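Local coordinates for protein HemO (Neisseria meningitidis, PDB 1J77) that binds heme as an axially ligated iron complex and probably acts as a heme oxygenase that cleaves the porphyrin ring, at residues T82-L85 with K86-G89; K151-R154 with A155-H159; A21-D24 with S25-L29; A103-K106 with A107-W110; Y184-V187 with L188-F192. All blocks are in the same frame, centred on the assembly; numbering follows the deposited sequence.

Contact 1: T82-L85 with K86-G89; sequences TQDL and KDLG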
# COMPACT_ATOMS: atom_id res chain seq x y z
N THR A 82 -11.45 2.55 5.98
CA THR A 82 -12.31 3.54 6.55
C THR A 82 -13.30 2.87 7.53
O THR A 82 -13.68 3.47 8.54
CB THR A 82 -13.08 4.24 5.43
OG1 THR A 82 -12.19 5.05 4.65
CG2 THR A 82 -14.05 5.20 6.02
N GLN A 83 -13.74 1.67 7.22
CA GLN A 83 -14.61 0.91 8.13
C GLN A 83 -13.79 0.48 9.38
O GLN A 83 -14.29 0.44 10.51
CB GLN A 83 -15.19 -0.31 7.41
CG GLN A 83 -16.09 -1.17 8.30
CD GLN A 83 -17.37 -0.49 8.77
OE1 GLN A 83 -17.50 -0.13 9.95
NE2 GLN A 83 -18.32 -0.37 7.88
N ASP A 84 -12.52 0.14 9.19
CA ASP A 84 -11.70 -0.20 10.34
C ASP A 84 -11.61 0.98 11.29
O ASP A 84 -11.63 0.81 12.52
CB ASP A 84 -10.29 -0.59 9.88
CG ASP A 84 -10.23 -1.98 9.28
OD1 ASP A 84 -11.10 -2.83 9.64
OD2 ASP A 84 -9.37 -2.32 8.43
N LEU A 85 -11.47 2.19 10.74
CA LEU A 85 -11.45 3.42 11.53
C LEU A 85 -12.75 3.54 12.31
O LEU A 85 -12.72 3.80 13.51
CB LEU A 85 -11.19 4.68 10.67
CG LEU A 85 -9.73 5.05 10.29
CD1 LEU A 85 -9.70 6.05 9.15
CD2 LEU A 85 -8.98 5.60 11.49
N LYS A 86 -13.87 3.35 11.62
CA LYS A 86 -15.21 3.39 12.26
C LYS A 86 -15.29 2.44 13.46
O LYS A 86 -15.75 2.83 14.55
CB LYS A 86 -16.31 3.09 11.25
CG LYS A 86 -17.73 3.28 11.79
CD LYS A 86 -18.78 3.13 10.68
CE LYS A 86 -20.20 3.44 11.19
NZ LYS A 86 -21.24 3.13 10.14
N ASP A 87 -14.86 1.21 13.24
CA ASP A 87 -14.83 0.19 14.27
C ASP A 87 -14.09 0.72 15.48
O ASP A 87 -14.48 0.45 16.63
CB ASP A 87 -14.13 -1.08 13.79
CG ASP A 87 -14.83 -1.76 12.66
OD1 ASP A 87 -16.07 -1.52 12.44
OD2 ASP A 87 -14.22 -2.58 11.93
N LEU A 88 -12.99 1.43 15.24
CA LEU A 88 -12.17 1.94 16.34
C LEU A 88 -12.69 3.27 16.91
O LEU A 88 -12.04 3.90 17.73
CB LEU A 88 -10.70 2.03 15.93
CG LEU A 88 -9.83 0.76 16.08
CD1 LEU A 88 -9.56 0.48 17.52
CD2 LEU A 88 -10.44 -0.47 15.45
N GLY A 89 -13.86 3.70 16.47
CA GLY A 89 -14.48 4.87 17.04
C GLY A 89 -14.04 6.17 16.42
O GLY A 89 -14.25 7.25 16.99
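Asp87 folds back over the preceding helical turn, where its side chain meets Gln83 and Asp84. Its CB sits 3.4 Å from Asp84 O, and the chain then turns toward the neighbouring carbonyl, bringing CG within 3.1 Å of Gln83 O. The torsion responsible sets CG beside the backbone N (chi1 -64°), laying the carboxylate along the last turn of helix 78-87. At the tip, OD1 lies on the side of the Gln83 amide, while OD2 passes Asp84 CA at 3.8 Å. OD2 also comes to 3.9 Å from Asp84 OD1, with the two carboxylate planes turned 59° apart. Both acids face a loop that supplies their partners: Arg140 NE forms a salt bridge to Asp87 OD2, whereas Arg140 N and His141 ND1 bond the two oxygens of Asp84. Beneath them the backbone keeps its helical ladder, with Asp87 N giving a 2.9 Å bond to Gln83 O and Leu88 N a 3.1 Å bond to Asp84 O. Gly89, at positive phi, then ends the helix in a Schellman motif, its N bonded to Lys86 O at 2.8 Å and Glu90 N reaching back to Leu85 O. Two like charges placed so close, near a helix C-terminus, would be unfavourable alone; the guanidinium and loop N-H groups probably offset this and tie the loop to the helix end.

Contact 2: K151-R154 with A155-H159; sequences KHWR and AFVEH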
# COMPACT_ATOMS: atom_id res chain seq x y z
N LYS A 151 -2.71 -16.44 -4.87
CA LYS A 151 -3.48 -16.70 -6.08
C LYS A 151 -3.83 -15.38 -6.74
O LYS A 151 -3.65 -15.21 -7.94
CB LYS A 151 -4.76 -17.47 -5.77
CG LYS A 151 -4.57 -18.97 -5.66
CD LYS A 151 -3.98 -19.59 -6.93
CE LYS A 151 -4.04 -21.12 -6.86
NZ LYS A 151 -2.92 -21.82 -7.54
N HIS A 152 -4.28 -14.45 -5.91
CA HIS A 152 -4.70 -13.12 -6.35
C HIS A 152 -3.54 -12.33 -6.95
O HIS A 152 -3.67 -11.76 -8.04
CB HIS A 152 -5.36 -12.41 -5.18
CG HIS A 152 -5.86 -11.05 -5.50
ND1 HIS A 152 -6.63 -10.77 -6.61
CD2 HIS A 152 -5.72 -9.87 -4.83
CE1 HIS A 152 -6.90 -9.48 -6.64
NE2 HIS A 152 -6.37 -8.91 -5.56
N TRP A 153 -2.40 -12.29 -6.26
CA TRP A 153 -1.24 -11.56 -6.73
C TRP A 153 -0.70 -12.09 -8.06
O TRP A 153 -0.39 -11.31 -8.96
CB TRP A 153 -0.13 -11.58 -5.62
CG TRP A 153 1.13 -10.99 -6.03
CD1 TRP A 153 2.29 -11.63 -6.25
CD2 TRP A 153 1.41 -9.59 -6.23
NE1 TRP A 153 3.27 -10.75 -6.64
CE2 TRP A 153 2.75 -9.48 -6.62
CE3 TRP A 153 0.62 -8.42 -6.19
CZ2 TRP A 153 3.33 -8.27 -6.94
CZ3 TRP A 153 1.21 -7.24 -6.48
CH2 TRP A 153 2.53 -7.15 -6.86
N ARG A 154 -0.57 -13.41 -8.20
CA ARG A 154 -0.08 -14.00 -9.44
C ARG A 154 -0.99 -13.60 -10.62
O ARG A 154 -0.52 -13.26 -11.69
CB ARG A 154 0.01 -15.52 -9.26
CG ARG A 154 1.01 -15.88 -8.16
CD ARG A 154 1.31 -17.38 -7.98
NE ARG A 154 1.33 -17.71 -6.55
CZ ARG A 154 0.44 -18.49 -5.95
NH1 ARG A 154 -0.51 -19.09 -6.65
NH2 ARG A 154 0.51 -18.71 -4.64
N ALA A 155 -2.30 -13.57 -10.39
CA ALA A 155 -3.23 -13.15 -11.45
C ALA A 155 -2.96 -11.70 -11.80
O ALA A 155 -2.76 -11.33 -12.97
CB ALA A 155 -4.66 -13.31 -10.98
N PHE A 156 -2.88 -10.87 -10.75
CA PHE A 156 -2.63 -9.47 -10.95
C PHE A 156 -1.35 -9.29 -11.72
O PHE A 156 -1.26 -8.50 -12.68
CB PHE A 156 -2.50 -8.78 -9.58
CG PHE A 156 -2.39 -7.30 -9.68
CD1 PHE A 156 -3.52 -6.53 -9.98
CD2 PHE A 156 -1.18 -6.65 -9.50
CE1 PHE A 156 -3.42 -5.19 -10.08
CE2 PHE A 156 -1.09 -5.29 -9.60
CZ PHE A 156 -2.19 -4.56 -9.90
N VAL A 157 -0.31 -10.02 -11.30
CA VAL A 157 0.97 -9.99 -11.95
C VAL A 157 0.87 -10.29 -13.45
O VAL A 157 1.57 -9.69 -14.25
CB VAL A 157 1.98 -10.92 -11.25
CG1 VAL A 157 3.24 -11.06 -12.09
CG2 VAL A 157 2.37 -10.32 -9.90
N GLU A 158 -0.01 -11.20 -13.84
CA GLU A 158 -0.16 -11.51 -15.25
C GLU A 158 -0.64 -10.28 -16.01
O GLU A 158 -0.05 -9.89 -17.03
CB GLU A 158 -1.15 -12.66 -15.42
CG GLU A 158 -0.68 -13.97 -14.84
CD GLU A 158 0.40 -14.66 -15.66
OE1 GLU A 158 1.17 -13.98 -16.38
OE2 GLU A 158 0.50 -15.90 -15.60
N HIS A 159 -1.69 -9.65 -15.48
CA HIS A 159 -2.27 -8.46 -16.10
C HIS A 159 -1.27 -7.33 -16.20
O HIS A 159 -1.24 -6.60 -17.20
CB HIS A 159 -3.51 -8.00 -15.33
CG HIS A 159 -4.67 -8.94 -15.40
ND1 HIS A 159 -5.37 -9.35 -14.28
CD2 HIS A 159 -5.27 -9.55 -16.45
CE1 HIS A 159 -6.34 -10.16 -14.64
NE2 HIS A 159 -6.30 -10.31 -15.95
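Trp153 meets two residues of the next turn on the same side of its indole plane: Val157 over the face, Phe156 slid out past the six-membered ring. Val157 sends CG2 onto the face: the methyl stands 3.6 Å from the centroid of the five-membered ring and close to its normal, a CH-pi contact. Val157 CG2 to Trp153 CE2 measures 3.4 Å, and the methyl sits off-centre, over the NE1-CE2 bond. The same methyl is pressed against the backbone, 3.1 Å from Trp153 O, while Val157 N donates a short, nearly straight 2.7 Å bond to that oxygen. Phe156 keeps its plane within 27° of the indole, yet the rings hardly overlap, their centroids being 5.9 Å apart. What touches is one corner of each, Trp153 CZ3 against Phe156 CD2 at 3.9 Å. Both aromatic chains leave the helix with CG anti to the backbone N (chi1 174° for Trp153 and -173° for Phe156), which carries the two rings off the same flank. There Phe156 packs on Leu111 and Glu115 and the indole on Leu119, all of helix 104-119. Next to Trp153 in the chain, His152 stacks on His145, whereas Arg154 and Glu158 lie on the exposed side. The arrangement is an i to i+3 and i to i+4 cluster on one flank of an amphipathic helix, and through Trp153, which touches the heme, it forms part of the pocket wall in this all-helical heme oxygenase fold.

Contact 3: A21-D24 with S25-L29; sequences AVHD and SVDNL. With HEM (protoporphyrin IX containing Fe), chain B.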
# COMPACT_ATOMS: atom_id res chain seq x y z
N ALA A 21 14.84 -2.44 -1.82
CA ALA A 21 15.56 -1.70 -0.79
C ALA A 21 14.54 -0.72 -0.17
O ALA A 21 14.42 -0.65 1.04
CB ALA A 21 16.74 -0.93 -1.38
N VAL A 22 13.84 0.07 -0.99
CA VAL A 22 12.92 1.05 -0.41
C VAL A 22 11.77 0.35 0.29
O VAL A 22 11.29 0.82 1.33
CB VAL A 22 12.49 2.17 -1.40
CG1 VAL A 22 11.63 1.62 -2.59
CG2 VAL A 22 11.79 3.30 -0.64
N HIS A 23 11.28 -0.75 -0.27
CA HIS A 23 10.25 -1.51 0.40
C HIS A 23 10.70 -1.90 1.82
O HIS A 23 9.99 -1.73 2.78
CB HIS A 23 9.92 -2.85 -0.34
CG HIS A 23 8.98 -3.71 0.44
ND1 HIS A 23 9.40 -4.56 1.45
CD2 HIS A 23 7.62 -3.75 0.45
CE1 HIS A 23 8.33 -5.10 2.02
NE2 HIS A 23 7.24 -4.65 1.39
N ASP A 24 11.90 -2.46 1.93
CA ASP A 24 12.39 -2.85 3.23
C ASP A 24 12.55 -1.65 4.16
O ASP A 24 12.28 -1.78 5.36
CB ASP A 24 13.66 -3.65 3.10
CG ASP A 24 13.44 -5.02 2.49
OD1 ASP A 24 12.25 -5.39 2.26
OD2 ASP A 24 14.41 -5.79 2.25
N SER A 25 12.87 -0.47 3.61
CA SER A 25 12.92 0.73 4.46
C SER A 25 11.53 1.07 5.04
O SER A 25 11.42 1.58 6.18
CB SER A 25 13.56 1.91 3.75
OG SER A 25 12.62 2.55 2.89
N VAL A 26 10.49 0.79 4.26
CA VAL A 26 9.12 1.01 4.70
C VAL A 26 8.70 0.03 5.80
O VAL A 26 8.19 0.43 6.85
CB VAL A 26 8.14 0.97 3.47
CG1 VAL A 26 6.69 0.91 3.99
CG2 VAL A 26 8.37 2.16 2.61
N ASP A 27 8.99 -1.25 5.58
CA ASP A 27 8.73 -2.32 6.52
C ASP A 27 9.40 -1.96 7.88
O ASP A 27 8.76 -1.89 8.89
CB ASP A 27 9.27 -3.63 5.90
CG ASP A 27 9.22 -4.87 6.83
OD1 ASP A 27 9.00 -4.77 8.05
OD2 ASP A 27 9.31 -6.02 6.29
N ASN A 28 10.68 -1.62 7.81
CA ASN A 28 11.42 -1.28 9.02
C ASN A 28 10.85 -0.05 9.71
O ASN A 28 10.77 -0.02 10.95
CB ASN A 28 12.90 -1.02 8.66
CG ASN A 28 13.66 -2.26 8.33
OD1 ASN A 28 13.30 -3.34 8.78
ND2 ASN A 28 14.74 -2.12 7.54
N LEU A 29 10.52 0.99 8.92
CA LEU A 29 9.99 2.19 9.57
C LEU A 29 8.63 1.97 10.22
O LEU A 29 8.34 2.50 11.30
CB LEU A 29 9.93 3.35 8.58
CG LEU A 29 9.52 4.73 9.10
CD1 LEU A 29 10.42 5.23 10.26
CD2 LEU A 29 9.56 5.69 7.97
CHA HEM B . 5.63 -7.72 -0.64
CHB HEM B . 6.24 -7.54 4.16
CHC HEM B . 4.53 -2.97 4.18
CHD HEM B . 4.38 -3.01 -0.69
C1A HEM B . 5.85 -8.09 0.66
C2A HEM B . 6.15 -9.46 1.13
C3A HEM B . 6.31 -9.38 2.45
C4A HEM B . 6.14 -7.99 2.87
CMA HEM B . 6.65 -10.56 3.40
CAA HEM B . 6.22 -10.79 0.33
CBA HEM B . 4.86 -11.48 0.42
CGA HEM B . 4.78 -12.72 -0.46
O1A HEM B . 5.61 -12.83 -1.40
O2A HEM B . 3.90 -13.58 -0.18
C1B HEM B . 5.82 -6.29 4.60
C2B HEM B . 5.78 -5.87 5.97
C3B HEM B . 5.34 -4.58 6.00
C4B HEM B . 5.02 -4.21 4.62
CMB HEM B . 6.21 -6.82 7.13
CAB HEM B . 5.07 -3.70 7.21
CBB HEM B . 5.82 -3.77 8.30
C1C HEM B . 4.29 -2.62 2.88
C2C HEM B . 3.68 -1.37 2.43
C3C HEM B . 3.71 -1.37 1.09
C4C HEM B . 4.21 -2.63 0.62
CMC HEM B . 3.26 -0.24 3.38
CAC HEM B . 3.22 -0.29 0.13
CBC HEM B . 3.08 0.96 0.56
C1D HEM B . 4.72 -4.27 -1.07
C2D HEM B . 4.79 -4.65 -2.46
C3D HEM B . 5.19 -6.09 -2.47
C4D HEM B . 5.31 -6.44 -1.07
CMD HEM B . 4.52 -3.74 -3.66
CAD HEM B . 5.36 -7.04 -3.66
CBD HEM B . 6.79 -7.39 -3.93
CGD HEM B . 6.75 -8.22 -5.19
O1D HEM B . 6.79 -7.61 -6.29
O2D HEM B . 6.74 -9.48 -5.10
NA HEM B . 5.84 -7.25 1.74
NB HEM B . 5.40 -5.24 3.80
NC HEM B . 4.57 -3.34 1.76
ND HEM B . 5.04 -5.35 -0.24
FE HEM B . 5.32 -5.28 1.74
O HOH W 1 10.24 -7.11 4.01
O HOH W 2 3.44 -5.81 1.85
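Ser25 turns its hydroxyl back onto Val22 O, 2.7 Å from OG, and Val26 N reaches the same oxygen at 3.0 Å. The serine hydroxyl can do so because it sits between its own backbone N and carbonyl carbon (chi1 81°), and it is also bonded by Lys185 NZ of helix 167-192. This side is tightly packed: Val26 lies against that helix, and its CG1 meets the heme methyl CMC at 3.7 Å. His23, also buried, carries its ring to the iron, NE2 binding FE at 2.1 Å; a water occupies the other axial position. Asp27 stays on the heme side as well, its OD2 standing 3.3 Å from the methyl CMB.

The looser side holds the partly exposed Asp24 and a second water, with Pro206 of the C-terminal chain lying against Asp24 and Asp27. This water donates to Asp24 OD1 and, more closely, to Asp27 OD2. The same Asp24 OD1 accepts a 3.1 Å bond from His23 ND1, nearly straight (172°) and within 4° of the imidazole plane, arriving at the anti side of the carboxylate. Iron at one nitrogen and carboxylate at the other leave the ring little freedom to turn. The aspartate would tend to polarise the imidazole and probably strengthens its donation to iron, while the water donating to both acids probably offsets some of the repulsion between carboxylates whose nearest oxygens, Asp24 OD1 and Asp27 OD2, are 5.0 Å apart.

Contact 4: A103-K106 with A107-W110; sequences AGNK and AIGW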
# COMPACT_ATOMS: atom_id res chain seq x y z
N ALA A 103 -1.03 9.86 -12.67
CA ALA A 103 -1.64 9.43 -13.92
C ALA A 103 -0.63 8.73 -14.81
O ALA A 103 0.57 8.72 -14.51
CB ALA A 103 -2.18 10.66 -14.65
N GLY A 104 -1.14 8.10 -15.87
CA GLY A 104 -0.30 7.51 -16.89
C GLY A 104 0.58 6.37 -16.42
O GLY A 104 0.16 5.52 -15.61
N ASN A 105 1.78 6.28 -16.99
CA ASN A 105 2.68 5.20 -16.67
C ASN A 105 3.07 5.21 -15.19
O ASN A 105 3.13 4.16 -14.57
CB ASN A 105 3.89 5.21 -17.59
CG ASN A 105 3.50 4.91 -19.06
OD1 ASN A 105 2.69 4.04 -19.33
ND2 ASN A 105 4.13 5.62 -20.00
N LYS A 106 3.32 6.39 -14.66
CA LYS A 106 3.73 6.52 -13.24
C LYS A 106 2.61 5.97 -12.37
O LYS A 106 2.90 5.37 -11.31
CB LYS A 106 4.08 7.96 -12.88
CG LYS A 106 5.44 8.44 -13.43
CD LYS A 106 5.68 9.90 -13.12
CE LYS A 106 6.67 10.07 -12.01
NZ LYS A 106 7.00 11.51 -11.70
N ALA A 107 1.33 6.15 -12.76
CA ALA A 107 0.22 5.63 -11.95
C ALA A 107 0.24 4.11 -11.87
O ALA A 107 -0.21 3.53 -10.91
CB ALA A 107 -1.17 6.17 -12.44
N ILE A 108 0.77 3.45 -12.91
CA ILE A 108 0.90 1.99 -12.88
C ILE A 108 1.84 1.55 -11.75
O ILE A 108 1.56 0.56 -11.11
CB ILE A 108 1.35 1.47 -14.27
CG1 ILE A 108 0.35 1.88 -15.34
CG2 ILE A 108 1.46 -0.04 -14.22
CD1 ILE A 108 0.88 1.72 -16.76
N GLY A 109 2.90 2.29 -11.53
CA GLY A 109 3.78 2.09 -10.37
C GLY A 109 3.10 2.23 -9.01
O GLY A 109 3.38 1.43 -8.11
N TRP A 110 2.24 3.23 -8.85
CA TRP A 110 1.45 3.37 -7.63
C TRP A 110 0.54 2.19 -7.44
O TRP A 110 0.33 1.70 -6.32
CB TRP A 110 0.63 4.68 -7.58
CG TRP A 110 1.45 5.89 -7.38
CD1 TRP A 110 2.35 6.44 -8.23
CD2 TRP A 110 1.42 6.73 -6.24
NE1 TRP A 110 2.92 7.53 -7.65
CE2 TRP A 110 2.33 7.76 -6.44
CE3 TRP A 110 0.69 6.71 -5.06
CZ2 TRP A 110 2.56 8.79 -5.49
CZ3 TRP A 110 0.91 7.73 -4.13
CH2 TRP A 110 1.85 8.73 -4.35
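Trp110 and Lys106 meet through a turn of the indole: with CG beside the backbone N (chi1 -71°) and the ring twisted about the next bond (chi2 67°), CD1 is swung back over the previous turn. It comes edge-on to Lys106 O, 3.3 Å away and in the plane of the ring, so a carbon-bound hydrogen rather than the indole N-H faces that oxygen. Lys106 O is also reached by Trp110 N in a weak bond. A second pair is set by the extended chain of Ile108 (chi2 165°), which runs beside Asn105, pointing the same way. Ile108 CD1 lies 3.9 Å from Asn105 OD1, and CB rests on the backbone at 3.2 Å from Asn105 O. The amide is directed to helix 167-192, where ND2 bonds Glu172 OE1.

Ala107 lies on the flank facing helix 39-60, its methyl CB 3.5 Å from Gly104 O. Near the start of the helix the ladder is irregular. Ala107 N bonds Ala103 O at 3.2 Å from well above the carbonyl plane, and the bonds from Ile108 N to the oxygens of Gly104 and Asn105 are weak. Gly104 has positive phi, which lets the chain swing into the helix from the extended Ala103. In the fold, this end of helix 104-119 packs on two others: Ala107 and Trp110 meet Ile59 of helix 39-60, Trp110 also reaches Ala180 of helix 167-192, and Lys106 NZ forms a salt bridge with Glu179 of that helix.

Contact 5: Y184-V187 with L188-F192; sequences YKVV and LRETF. With HEM (protoporphyrin IX containing Fe), chain B.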
# COMPACT_ATOMS: atom_id res chain seq x y z
N TYR A 184 4.39 7.15 1.02
CA TYR A 184 4.02 6.40 2.20
C TYR A 184 4.82 6.81 3.41
O TYR A 184 4.24 7.04 4.47
CB TYR A 184 4.11 4.91 1.98
CG TYR A 184 3.41 4.07 3.05
CD1 TYR A 184 2.09 3.70 2.96
CD2 TYR A 184 4.08 3.65 4.17
CE1 TYR A 184 1.46 2.95 3.94
CE2 TYR A 184 3.46 2.90 5.15
CZ TYR A 184 2.18 2.52 5.02
OH TYR A 184 1.56 1.81 6.01
N LYS A 185 6.13 6.94 3.26
CA LYS A 185 6.94 7.34 4.40
C LYS A 185 6.73 8.81 4.78
O LYS A 185 6.80 9.12 5.96
CB LYS A 185 8.42 7.09 4.12
CG LYS A 185 8.76 5.60 3.96
CD LYS A 185 10.26 5.25 4.01
CE LYS A 185 10.97 5.64 2.77
NZ LYS A 185 12.46 5.38 2.87
N VAL A 186 6.52 9.71 3.83
CA VAL A 186 6.21 11.11 4.17
C VAL A 186 4.96 11.12 5.07
O VAL A 186 4.96 11.79 6.15
CB VAL A 186 5.94 11.98 2.92
CG1 VAL A 186 5.25 13.30 3.30
CG2 VAL A 186 7.21 12.18 2.13
N VAL A 187 3.91 10.41 4.69
CA VAL A 187 2.70 10.35 5.48
C VAL A 187 2.93 9.73 6.88
O VAL A 187 2.41 10.23 7.88
CB VAL A 187 1.55 9.63 4.72
CG1 VAL A 187 0.34 9.53 5.58
CG2 VAL A 187 1.28 10.37 3.41
N LEU A 188 3.68 8.64 6.92
CA LEU A 188 3.98 7.95 8.15
C LEU A 188 4.66 8.92 9.10
O LEU A 188 4.28 9.04 10.26
CB LEU A 188 4.84 6.72 7.83
CG LEU A 188 5.25 5.83 9.01
CD1 LEU A 188 5.77 4.51 8.48
CD2 LEU A 188 6.26 6.41 9.99
N ARG A 189 5.67 9.62 8.60
CA ARG A 189 6.41 10.58 9.45
C ARG A 189 5.52 11.70 9.99
O ARG A 189 5.57 12.09 11.17
CB ARG A 189 7.58 11.15 8.71
CG ARG A 189 8.68 10.21 8.31
CD ARG A 189 9.53 10.74 7.16
NE ARG A 189 10.53 9.81 6.67
CZ ARG A 189 10.89 9.64 5.40
NH1 ARG A 189 10.29 10.34 4.42
NH2 ARG A 189 11.78 8.73 5.08
N GLU A 190 4.71 12.28 9.14
CA GLU A 190 3.87 13.37 9.59
C GLU A 190 2.93 12.84 10.65
O GLU A 190 2.72 13.47 11.73
CB GLU A 190 3.09 13.98 8.40
CG GLU A 190 4.00 14.67 7.41
CD GLU A 190 3.25 15.62 6.48
OE1 GLU A 190 2.04 15.86 6.74
OE2 GLU A 190 3.88 16.10 5.50
N THR A 191 2.39 11.66 10.41
CA THR A 191 1.42 11.07 11.27
C THR A 191 1.96 10.65 12.66
O THR A 191 1.30 10.83 13.63
CB THR A 191 0.84 9.90 10.54
OG1 THR A 191 0.32 10.39 9.30
CG2 THR A 191 -0.39 9.29 11.26
N PHE A 192 3.14 10.05 12.68
CA PHE A 192 3.76 9.56 13.91
C PHE A 192 4.69 10.61 14.52
O PHE A 192 5.38 10.32 15.48
CB PHE A 192 4.48 8.23 13.63
CG PHE A 192 3.56 7.04 13.57
CD1 PHE A 192 2.95 6.64 12.34
CD2 PHE A 192 3.24 6.30 14.70
CE1 PHE A 192 2.13 5.60 12.30
CE2 PHE A 192 2.45 5.18 14.63
CZ PHE A 192 1.85 4.83 13.41
CHA HEM B . 5.63 -7.72 -0.64
CHB HEM B . 6.24 -7.54 4.16
CHC HEM B . 4.53 -2.97 4.18
CHD HEM B . 4.38 -3.01 -0.69
C1A HEM B . 5.85 -8.09 0.66
C2A HEM B . 6.15 -9.46 1.13
C3A HEM B . 6.31 -9.38 2.45
C4A HEM B . 6.14 -7.99 2.87
CMA HEM B . 6.65 -10.56 3.40
CAA HEM B . 6.22 -10.79 0.33
CBA HEM B . 4.86 -11.48 0.42
CGA HEM B . 4.78 -12.72 -0.46
O1A HEM B . 5.61 -12.83 -1.40
O2A HEM B . 3.90 -13.58 -0.18
C1B HEM B . 5.82 -6.29 4.60
C2B HEM B . 5.78 -5.87 5.97
C3B HEM B . 5.34 -4.58 6.00
C4B HEM B . 5.02 -4.21 4.62
CMB HEM B . 6.21 -6.82 7.13
CAB HEM B . 5.07 -3.70 7.21
CBB HEM B . 5.82 -3.77 8.30
C1C HEM B . 4.29 -2.62 2.88
C2C HEM B . 3.68 -1.37 2.43
C3C HEM B . 3.71 -1.37 1.09
C4C HEM B . 4.21 -2.63 0.62
CMC HEM B . 3.26 -0.24 3.38
CAC HEM B . 3.22 -0.29 0.13
CBC HEM B . 3.08 0.96 0.56
C1D HEM B . 4.72 -4.27 -1.07
C2D HEM B . 4.79 -4.65 -2.46
C3D HEM B . 5.19 -6.09 -2.47
C4D HEM B . 5.31 -6.44 -1.07
CMD HEM B . 4.52 -3.74 -3.66
CAD HEM B . 5.36 -7.04 -3.66
CBD HEM B . 6.79 -7.39 -3.93
CGD HEM B . 6.75 -8.22 -5.19
O1D HEM B . 6.79 -7.61 -6.29
O2D HEM B . 6.74 -9.48 -5.10
NA HEM B . 5.84 -7.25 1.74
NB HEM B . 5.40 -5.24 3.80
NC HEM B . 4.57 -3.34 1.76
ND HEM B . 5.04 -5.35 -0.24
FE HEM B . 5.32 -5.28 1.74
O HOH W 3 12.68 8.72 2.32
O HOH W 2 3.44 -5.81 1.85
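Val187 O is gripped twice by Thr191, whose backbone N bonds it at 2.9 Å and whose hydroxyl OG1 comes in at a short 2.5 Å. The two donors approach from opposite faces of the carbonyl plane. OG1 is set for this by lying beside its backbone N (chi1 -56°), which folds the hydroxyl back along the helix and leaves Thr191 and Val187 side by side.

Two residues earlier, Arg189 crosses Lys185. The guanidinium lies with one face over the lysine chain, Lys185 CB standing 3.8 Å from Arg189 CZ, while Arg189 CG leans on Lys185 O at 3.2 Å. The two cationic ends finish 4.1 Å apart, NZ of Lys185 to NH2 of Arg189. Glu199 forms salt bridges to both, and a water at the guanidinium edge accepts a 2.9 Å bond from Arg189 NH2 and a weak one from Lys185 NZ, which is also held by Ser25. Arg189 NE bonds Ala198 O.

On the heme side, Tyr184 turns its ring so that the porphyrin methyl CMC sits over one face, 3.4 Å from CZ but displaced toward the rim. The ring is only loosely approached by Leu188, whose CD1 is 4.4 Å from Tyr184 CE2, and Phe52 packs edge-to-face against it. The chemistry thus divides around the helix: an apolar flank that meets the heme edge, and a buried pair of cations gathered round Glu199, which probably balances both charges and helps hold the C-terminal chain to this helix.

Overall arrangement
From the N terminus the order is contact 3, contact 1, contact 4, contact 2 and contact 5, all in series: each is a local contact along one helix, so none closes a long loop, nests or crosses. Contacts 3 and 5 alone touch, helices 11-32 and 167-192 packing through Leu29 on Leu188 and Val26 on Tyr184; contact 3 supplies the axial ligand and contact 5 a residue against the porphyrin edge. Contacts 2 and 4 approach to about 6 Å between nearest atoms, as do contacts 4 and 5, contact 2 adding another wall of the heme pocket. Contact 1, where helix 78-87 borders helix 39-60, touches none of the others and comes nearest to contact 5, about 9 Å between nearest atoms.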